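Local coordinates for SusD superfamily protein (Parabacteroides distasonis, PDB 3OTN) that is probably an outer-membrane nutrient-binding protein of the SusD family, likely to capture carbohydrate at the cell surface, at residues Arg432-Asp437 and Val443-Tyr448; Gln243-Lys246 and Tyr251-Gln254; Lys35-Trp40 and Ile79-Gln84. All coordinates share one frame; numbering follows the deposited sequence.

Interaction 1: Arg432-Asp437 and Val443-Tyr448; sequences RKIRDD and VDFIGY. With ACT (acetate ion), chain I.
I434 and Y448 are brought together by their first torsions: chi1 of -74° places CG2 of I434 trans to its own nitrogen, while Y448 swings its ring trans to the backbone N with chi1 at 177°. The methyl CG2 then sits over the centre of the phenol ring, 3.5 Å from its centroid, in a CH-pi contact. The other branch reaches the same ring nearer its root, CD1 of I434 lying 3.5 Å from CD2 of Y448, and also meets F445 obliquely. A beta-branched isoleucine suits this place because both arms reach the Y448 ring and one also F445; M428 of helix 424-431 packs on it.

The frame is a two-stranded antiparallel hairpin, strands 433-435 and 442-444, which follows directly on that helix. I434 and V443 form its hydrogen-bonded pair, with I434 N 2.8 Å from V443 O and V443 N 2.9 Å from I434 O. At the next pair the side chains diverge, yet K433 bends at chi2 (-82°) and runs alongside D444 until NZ comes within 2.8 Å of OD1 in a salt bridge. Beyond the strands, F445 N donates to R432 O at 3.0 Å. F445 to Y448 then make a type II turn, where G447 takes a positive phi that a side chain would find hard to bear. Water 3 joins D436 OD1, D437 N and Y448 OH, whereas D436 OD2 bonds S439. R435 points the other way: NE forms a salt bridge with D412, and NH1 (3.0 Å) and NH2 both donate to one oxygen of an acetate ion, probably from the crystallisation liquor.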
# COMPACT_ATOMS: atom_id res chain seq x y z
N ARG A 432 -1.44 -14.67 -8.78
CA ARG A 432 -1.14 -14.80 -10.23
C ARG A 432 -2.43 -14.83 -11.07
O ARG A 432 -2.53 -15.58 -12.04
CB ARG A 432 -0.20 -15.98 -10.54
CG ARG A 432 1.22 -15.65 -10.04
CD ARG A 432 2.24 -16.66 -10.39
NE ARG A 432 3.49 -16.36 -9.69
CZ ARG A 432 4.55 -17.16 -9.69
NH1 ARG A 432 4.51 -18.31 -10.35
NH2 ARG A 432 5.65 -16.85 -9.01
N LYS A 433 -3.38 -14.00 -10.66
CA LYS A 433 -4.65 -13.80 -11.35
C LYS A 433 -4.88 -12.30 -11.53
O LYS A 433 -4.60 -11.51 -10.64
CB LYS A 433 -5.83 -14.42 -10.59
CG LYS A 433 -5.74 -15.93 -10.36
CD LYS A 433 -6.18 -16.73 -11.56
CE LYS A 433 -6.18 -18.22 -11.24
NZ LYS A 433 -6.45 -18.95 -12.50
N ILE A 434 -5.43 -11.93 -12.68
CA ILE A 434 -5.81 -10.55 -12.98
C ILE A 434 -7.32 -10.52 -13.33
O ILE A 434 -7.80 -11.30 -14.20
CB ILE A 434 -5.01 -10.05 -14.17
CG1 ILE A 434 -3.56 -9.76 -13.72
CG2 ILE A 434 -5.64 -8.80 -14.80
CD1 ILE A 434 -2.62 -9.37 -14.89
N ARG A 435 -8.06 -9.64 -12.66
CA ARG A 435 -9.47 -9.48 -12.97
C ARG A 435 -9.63 -8.77 -14.33
O ARG A 435 -9.14 -7.68 -14.53
CB ARG A 435 -10.18 -8.67 -11.88
CG ARG A 435 -11.68 -8.75 -11.97
CD ARG A 435 -12.37 -7.82 -10.97
NE ARG A 435 -13.77 -8.17 -10.84
CZ ARG A 435 -14.74 -7.79 -11.66
NH1 ARG A 435 -14.51 -6.99 -12.72
NH2 ARG A 435 -15.98 -8.20 -11.42
N ASP A 436 -10.32 -9.42 -15.27
CA ASP A 436 -10.61 -8.83 -16.56
C ASP A 436 -11.82 -7.91 -16.46
O ASP A 436 -12.87 -8.31 -15.97
CB ASP A 436 -10.89 -9.92 -17.61
CG ASP A 436 -11.19 -9.33 -18.99
OD1 ASP A 436 -10.31 -8.68 -19.57
OD2 ASP A 436 -12.32 -9.51 -19.46
N ASP A 437 -11.69 -6.68 -16.93
CA ASP A 437 -12.72 -5.65 -16.68
C ASP A 437 -14.04 -5.98 -17.41
O ASP A 437 -15.12 -5.81 -16.84
CB ASP A 437 -12.24 -4.30 -17.14
CG ASP A 437 -11.06 -3.81 -16.35
OD1 ASP A 437 -11.04 -4.04 -15.13
OD2 ASP A 437 -10.15 -3.20 -16.97
N VAL A 443 -8.34 -14.14 -14.74
CA VAL A 443 -7.55 -14.83 -15.76
C VAL A 443 -6.12 -14.93 -15.26
O VAL A 443 -5.72 -14.20 -14.37
CB VAL A 443 -7.64 -14.13 -17.14
CG1 VAL A 443 -9.09 -13.87 -17.53
CG2 VAL A 443 -6.91 -12.81 -17.14
N ASP A 444 -5.34 -15.87 -15.81
CA ASP A 444 -3.97 -16.02 -15.38
C ASP A 444 -3.17 -14.79 -15.70
O ASP A 444 -3.31 -14.20 -16.78
CB ASP A 444 -3.31 -17.23 -16.03
CG ASP A 444 -3.85 -18.53 -15.51
OD1 ASP A 444 -4.57 -18.54 -14.48
OD2 ASP A 444 -3.53 -19.55 -16.14
N PHE A 445 -2.33 -14.40 -14.74
CA PHE A 445 -1.42 -13.28 -14.91
C PHE A 445 -0.57 -13.50 -16.16
O PHE A 445 -0.50 -12.62 -17.00
CB PHE A 445 -0.55 -13.16 -13.66
CG PHE A 445 0.44 -12.01 -13.67
CD1 PHE A 445 1.60 -12.06 -14.43
CD2 PHE A 445 0.29 -10.96 -12.77
CE1 PHE A 445 2.53 -11.03 -14.37
CE2 PHE A 445 1.22 -9.95 -12.70
CZ PHE A 445 2.35 -9.99 -13.52
N ILE A 446 0.06 -14.68 -16.26
CA ILE A 446 0.95 -15.02 -17.38
C ILE A 446 0.04 -15.33 -18.58
O ILE A 446 -0.72 -16.30 -18.56
CB ILE A 446 1.89 -16.21 -17.05
CG1 ILE A 446 2.88 -15.83 -15.94
CG2 ILE A 446 2.70 -16.67 -18.30
CD1 ILE A 446 3.59 -17.04 -15.33
N GLY A 447 0.07 -14.49 -19.60
CA GLY A 447 -0.90 -14.53 -20.69
C GLY A 447 -1.91 -13.39 -20.70
O GLY A 447 -2.54 -13.16 -21.74
N TYR A 448 -2.08 -12.64 -19.59
CA TYR A 448 -3.02 -11.49 -19.61
C TYR A 448 -2.65 -10.47 -20.70
O TYR A 448 -1.47 -10.07 -20.81
CB TYR A 448 -3.05 -10.77 -18.27
CG TYR A 448 -3.93 -9.53 -18.24
CD1 TYR A 448 -5.32 -9.64 -18.31
CD2 TYR A 448 -3.37 -8.25 -18.08
CE1 TYR A 448 -6.15 -8.50 -18.27
CE2 TYR A 448 -4.17 -7.09 -18.03
CZ TYR A 448 -5.56 -7.23 -18.12
OH TYR A 448 -6.33 -6.10 -18.06
C ACT I . -18.03 -7.03 -14.70
O ACT I . -17.21 -6.57 -13.86
OXT ACT I . -17.78 -6.72 -15.87
CH3 ACT I . -19.21 -7.90 -14.38
O HOH W 1 -0.35 -16.95 -14.10
O HOH W 2 -2.11 -18.30 -12.54
O HOH W 3 -8.97 -6.31 -18.22

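Interaction 2: Gln243-Lys246 and Tyr251-Gln254; sequences QNNK and YQVQ. With EDO (1,2-ethanediol), chain K.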
# COMPACT_ATOMS: atom_id res chain seq x y z
N GLN A 243 -10.10 12.31 10.29
CA GLN A 243 -10.11 10.87 10.50
C GLN A 243 -8.73 10.19 10.56
O GLN A 243 -8.67 9.00 10.79
CB GLN A 243 -11.01 10.18 9.46
CG GLN A 243 -12.45 10.62 9.59
CD GLN A 243 -13.13 10.03 10.82
OE1 GLN A 243 -13.14 10.61 11.88
NE2 GLN A 243 -13.70 8.89 10.66
N ASN A 244 -7.64 10.95 10.40
CA ASN A 244 -6.26 10.42 10.49
C ASN A 244 -6.03 9.57 11.77
O ASN A 244 -6.32 10.02 12.87
CB ASN A 244 -5.25 11.57 10.54
CG ASN A 244 -4.95 12.22 9.16
OD1 ASN A 244 -5.43 11.81 8.11
ND2 ASN A 244 -4.13 13.25 9.21
N ASN A 245 -5.55 8.33 11.59
CA ASN A 245 -5.19 7.39 12.69
C ASN A 245 -6.36 6.86 13.54
O ASN A 245 -6.12 6.30 14.61
CB ASN A 245 -4.12 8.02 13.61
CG ASN A 245 -2.92 8.53 12.86
OD1 ASN A 245 -2.46 9.67 13.09
ND2 ASN A 245 -2.38 7.70 11.99
N LYS A 246 -7.60 7.04 13.07
CA LYS A 246 -8.81 6.65 13.79
C LYS A 246 -9.69 5.82 12.88
O LYS A 246 -9.46 5.74 11.67
CB LYS A 246 -9.69 7.87 14.17
CG LYS A 246 -9.05 9.13 14.64
CD LYS A 246 -10.02 10.03 15.42
CE LYS A 246 -11.32 10.35 14.69
NZ LYS A 246 -12.23 11.17 15.55
N TYR A 251 -2.38 1.53 10.39
CA TYR A 251 -1.05 2.14 10.20
C TYR A 251 -1.04 3.03 8.95
O TYR A 251 -1.52 2.62 7.90
CB TYR A 251 0.02 1.03 10.15
CG TYR A 251 1.38 1.59 10.40
CD1 TYR A 251 1.75 1.98 11.68
CD2 TYR A 251 2.28 1.79 9.35
CE1 TYR A 251 3.01 2.56 11.92
CE2 TYR A 251 3.54 2.37 9.58
CZ TYR A 251 3.90 2.76 10.84
OH TYR A 251 5.12 3.33 11.05
N GLN A 252 -0.47 4.22 9.06
CA GLN A 252 -0.51 5.17 7.99
C GLN A 252 0.81 5.92 7.87
O GLN A 252 1.52 6.11 8.85
CB GLN A 252 -1.61 6.22 8.29
CG GLN A 252 -3.04 5.68 8.37
CD GLN A 252 -4.06 6.77 8.22
OE1 GLN A 252 -4.24 7.59 9.14
NE2 GLN A 252 -4.75 6.80 7.07
N VAL A 253 1.06 6.44 6.68
CA VAL A 253 2.05 7.47 6.48
C VAL A 253 1.46 8.79 6.99
O VAL A 253 0.32 9.13 6.66
CB VAL A 253 2.43 7.62 5.02
CG1 VAL A 253 3.49 8.68 4.91
CG2 VAL A 253 2.99 6.28 4.45
N GLN A 254 2.24 9.53 7.77
CA GLN A 254 1.76 10.74 8.47
C GLN A 254 2.06 11.99 7.67
O GLN A 254 3.22 12.26 7.29
CB GLN A 254 2.37 10.90 9.86
CG GLN A 254 2.22 9.64 10.78
CD GLN A 254 0.78 9.30 11.08
OE1 GLN A 254 0.34 8.13 10.95
NE2 GLN A 254 0.05 10.28 11.46
C1 EDO K . 6.17 9.20 7.83
O1 EDO K . 4.91 8.77 8.41
C2 EDO K . 6.22 10.72 7.66
O2 EDO K . 5.46 11.06 6.49
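The side-chain amides of N245 and Q254 meet edge to edge, their planes 27° apart, and OE1 of Q252 lies over the ND2 end of the N245 amide without bonding to it, its own amide standing almost perpendicular. The motif is a reciprocal amide pair tying a type II beta turn, Q243 to K246, to strand 249-253, the central strand of a three-stranded antiparallel sheet. Each amide gives and takes one bond: N245 ND2 donates to Q254 OE1 at 2.9 Å, and Q254 NE2 returns to N245 OD1 at 3.1 Å. Both donors lie in the acceptor's carbonyl plane, on a lone pair, which keeps the two amides nearly coplanar and fixes their rotation. Q254 reaches back to make the pair by bending at chi2 (-63°).

Asparagine suits the third position of the turn, since it tolerates the positive phi required there more readily than most residues and still offers a short amide. The turn is closed by K246 N, 3.2 Å from Q243 O. N245 N donates to Q252 OE1 at 2.9 Å; this oxygen also accepts from N354 ND2, while S356 holds NE2, so the buried glutamine amide is fixed at both ends. N244 faces D352 and N354 with its own amide. A leucine in place of Q254 would probably leave both polar atoms of the N245 amide without their mates and let that group turn. The backbone of Q254 grips 1,2-ethanediol, probably from the crystallisation liquor: Q254 N donates to O1 at 2.8 Å, and O2 donates to Q254 O at 2.7 Å.

Interaction 3: Lys35-Trp40 and Ile79-Gln84; sequences KMTPGW and IEDWWQ. With ACT (acetate ion), chain E.
A methyl group rests on the flat of a carboxylate: CG2 of T37 comes down over one side of the D81 acid group, 3.4 Å from its carbon CG and almost as near to both oxygens. Touching of this kind is unusual because an aspartate is normally met by donors at its oxygens, yet here the two segments share no hydrogen bond. D81 turns its carboxylate broadside to the threonine through chi2 of -87°, and T37 supplies the methyl because, with OG1 at chi1 57°, CG2 falls anti to the carbonyl carbon. Threonine fits a short strand edge like this one, being compact and beta-branched. P38 slides past in the opposite direction, its CD 4.2 Å from D81 OD1.

Charge adds a looser tie. K35 NZ lies 4.4 Å from D81 OD1, too far for a salt bridge; the ammonium pairs with D85, one helical turn further along. D81 probably adds a weak attraction, and the long lysine chain suits the span from loop to helix.

W83 leaves the helix well away from T37, packing against F133 and Y87, and its NE1 donates at the ring edge to an acetate oxygen 3.0 Å away, the ion probably from the crystallisation liquor. W82 bonds T44 through its indole nitrogen, so the helix holds the loop region at a second point. The contact of K35, T37 and P38 with D81 lies at the surface, joining the small hairpin of strands 36-37 and 42-43 to the start of helix 79-100, a loop element laid on the helical, TPR-like scaffold characteristic of the SusD fold.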
# COMPACT_ATOMS: atom_id res chain seq x y z
N LYS A 35 5.93 9.29 -1.32
CA LYS A 35 6.72 10.48 -1.43
C LYS A 35 6.92 10.86 -2.88
O LYS A 35 6.94 9.99 -3.78
CB LYS A 35 8.08 10.32 -0.73
CG LYS A 35 9.05 9.36 -1.41
CD LYS A 35 10.45 9.45 -0.78
CE LYS A 35 11.55 9.28 -1.81
NZ LYS A 35 12.93 9.25 -1.20
N MSE A 36 7.18 12.14 -3.08
CA MSE A 36 7.44 12.68 -4.40
C MSE A 36 8.87 12.31 -4.81
O MSE A 36 9.79 12.32 -3.97
CB MSE A 36 7.28 14.18 -4.44
CG MSE A 36 5.88 14.68 -4.07
SE MSE A 36 4.34 13.97 -5.05
CE MSE A 36 4.87 14.54 -6.89
N THR A 37 9.02 11.98 -6.08
CA THR A 37 10.30 11.55 -6.66
C THR A 37 10.67 12.47 -7.86
O THR A 37 9.88 13.31 -8.29
CB THR A 37 10.26 10.03 -7.05
OG1 THR A 37 9.19 9.80 -7.97
CG2 THR A 37 10.08 9.13 -5.82
N PRO A 38 11.90 12.36 -8.39
CA PRO A 38 12.28 13.27 -9.50
C PRO A 38 11.41 13.07 -10.70
O PRO A 38 11.09 11.94 -11.02
CB PRO A 38 13.70 12.84 -9.82
CG PRO A 38 14.23 12.38 -8.55
CD PRO A 38 13.07 11.69 -7.82
N GLY A 39 11.01 14.16 -11.34
CA GLY A 39 10.07 14.11 -12.44
C GLY A 39 8.89 14.98 -12.08
O GLY A 39 8.85 15.52 -10.98
N TRP A 40 7.90 15.07 -12.96
CA TRP A 40 6.73 15.88 -12.68
C TRP A 40 5.62 14.96 -12.31
O TRP A 40 5.25 14.07 -13.08
CB TRP A 40 6.29 16.70 -13.89
CG TRP A 40 5.30 17.80 -13.57
CD1 TRP A 40 5.41 18.85 -12.66
CD2 TRP A 40 4.03 17.96 -14.19
NE1 TRP A 40 4.28 19.63 -12.69
CE2 TRP A 40 3.41 19.11 -13.62
CE3 TRP A 40 3.35 17.24 -15.17
CZ2 TRP A 40 2.14 19.54 -14.02
CZ3 TRP A 40 2.10 17.65 -15.55
CH2 TRP A 40 1.50 18.79 -14.99
N ILE A 79 11.87 2.56 -8.89
CA ILE A 79 12.55 1.42 -8.33
C ILE A 79 13.79 1.84 -7.48
O ILE A 79 14.06 1.23 -6.45
CB ILE A 79 12.89 0.32 -9.39
CG1 ILE A 79 13.84 0.87 -10.47
CG2 ILE A 79 11.59 -0.30 -10.00
CD1 ILE A 79 14.20 -0.12 -11.53
N GLU A 80 14.53 2.86 -7.89
CA GLU A 80 15.68 3.35 -7.11
C GLU A 80 15.25 3.84 -5.74
O GLU A 80 15.91 3.57 -4.74
CB GLU A 80 16.41 4.49 -7.82
CG GLU A 80 17.37 4.01 -8.83
CD GLU A 80 17.97 5.12 -9.67
OE1 GLU A 80 17.22 5.76 -10.44
OE2 GLU A 80 19.19 5.29 -9.57
N ASP A 81 14.16 4.61 -5.71
CA ASP A 81 13.67 5.23 -4.47
C ASP A 81 13.21 4.15 -3.49
O ASP A 81 13.50 4.21 -2.30
CB ASP A 81 12.50 6.18 -4.78
CG ASP A 81 12.87 7.20 -5.86
OD1 ASP A 81 13.41 8.25 -5.49
OD2 ASP A 81 12.69 6.92 -7.06
N TRP A 82 12.51 3.16 -4.03
CA TRP A 82 12.01 2.07 -3.22
C TRP A 82 13.15 1.26 -2.64
O TRP A 82 13.12 0.97 -1.45
CB TRP A 82 11.06 1.15 -3.98
CG TRP A 82 9.65 1.62 -4.05
CD1 TRP A 82 9.05 2.27 -5.09
CD2 TRP A 82 8.65 1.41 -3.07
NE1 TRP A 82 7.73 2.51 -4.80
CE2 TRP A 82 7.45 1.99 -3.56
CE3 TRP A 82 8.63 0.81 -1.82
CZ2 TRP A 82 6.25 1.96 -2.84
CZ3 TRP A 82 7.44 0.80 -1.09
CH2 TRP A 82 6.26 1.35 -1.63
N TRP A 83 14.15 0.93 -3.45
CA TRP A 83 15.30 0.15 -2.96
C TRP A 83 16.13 0.91 -1.92
O TRP A 83 16.38 0.42 -0.85
CB TRP A 83 16.20 -0.24 -4.13
CG TRP A 83 17.33 -1.14 -3.77
CD1 TRP A 83 18.55 -0.77 -3.29
CD2 TRP A 83 17.36 -2.54 -3.93
NE1 TRP A 83 19.35 -1.88 -3.11
CE2 TRP A 83 18.64 -2.99 -3.48
CE3 TRP A 83 16.42 -3.49 -4.36
CZ2 TRP A 83 19.00 -4.34 -3.49
CZ3 TRP A 83 16.78 -4.85 -4.36
CH2 TRP A 83 18.06 -5.25 -3.94
N GLN A 84 16.55 2.11 -2.26
CA GLN A 84 17.43 2.90 -1.39
C GLN A 84 16.75 3.26 -0.07
O GLN A 84 17.38 3.14 0.99
CB GLN A 84 17.89 4.16 -2.10
CG GLN A 84 18.77 3.90 -3.29
CD GLN A 84 19.16 5.17 -4.06
OE1 GLN A 84 18.81 6.29 -3.68
NE2 GLN A 84 19.91 4.98 -5.14
C ACT E . 21.61 -2.99 -0.55
O ACT E . 21.68 -3.18 -1.80
OXT ACT E . 21.97 -1.88 -0.05
CH3 ACT E . 21.11 -4.07 0.32

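From the N terminus, interaction 3 comes first, bridging 38 intervening residues to bring the 36-37 hairpin onto helix 79-100. Interaction 2 follows much later and closes a tight loop of four residues, tying the turn that precedes strand 249-253 to that strand's far end. Interaction 1, near the C terminus, closes the hairpin of strands 433-435 and 442-444 after helix 424-431, five residues lying between its segments. The three lie in series along the chain, none within or crossing another. In space, interactions 2 and 3 are the nearer neighbours, about 7 Å between nearest atoms, whereas interactions 1 and 2 sit on opposite sides of the chain's centre, their centres about 32 Å apart.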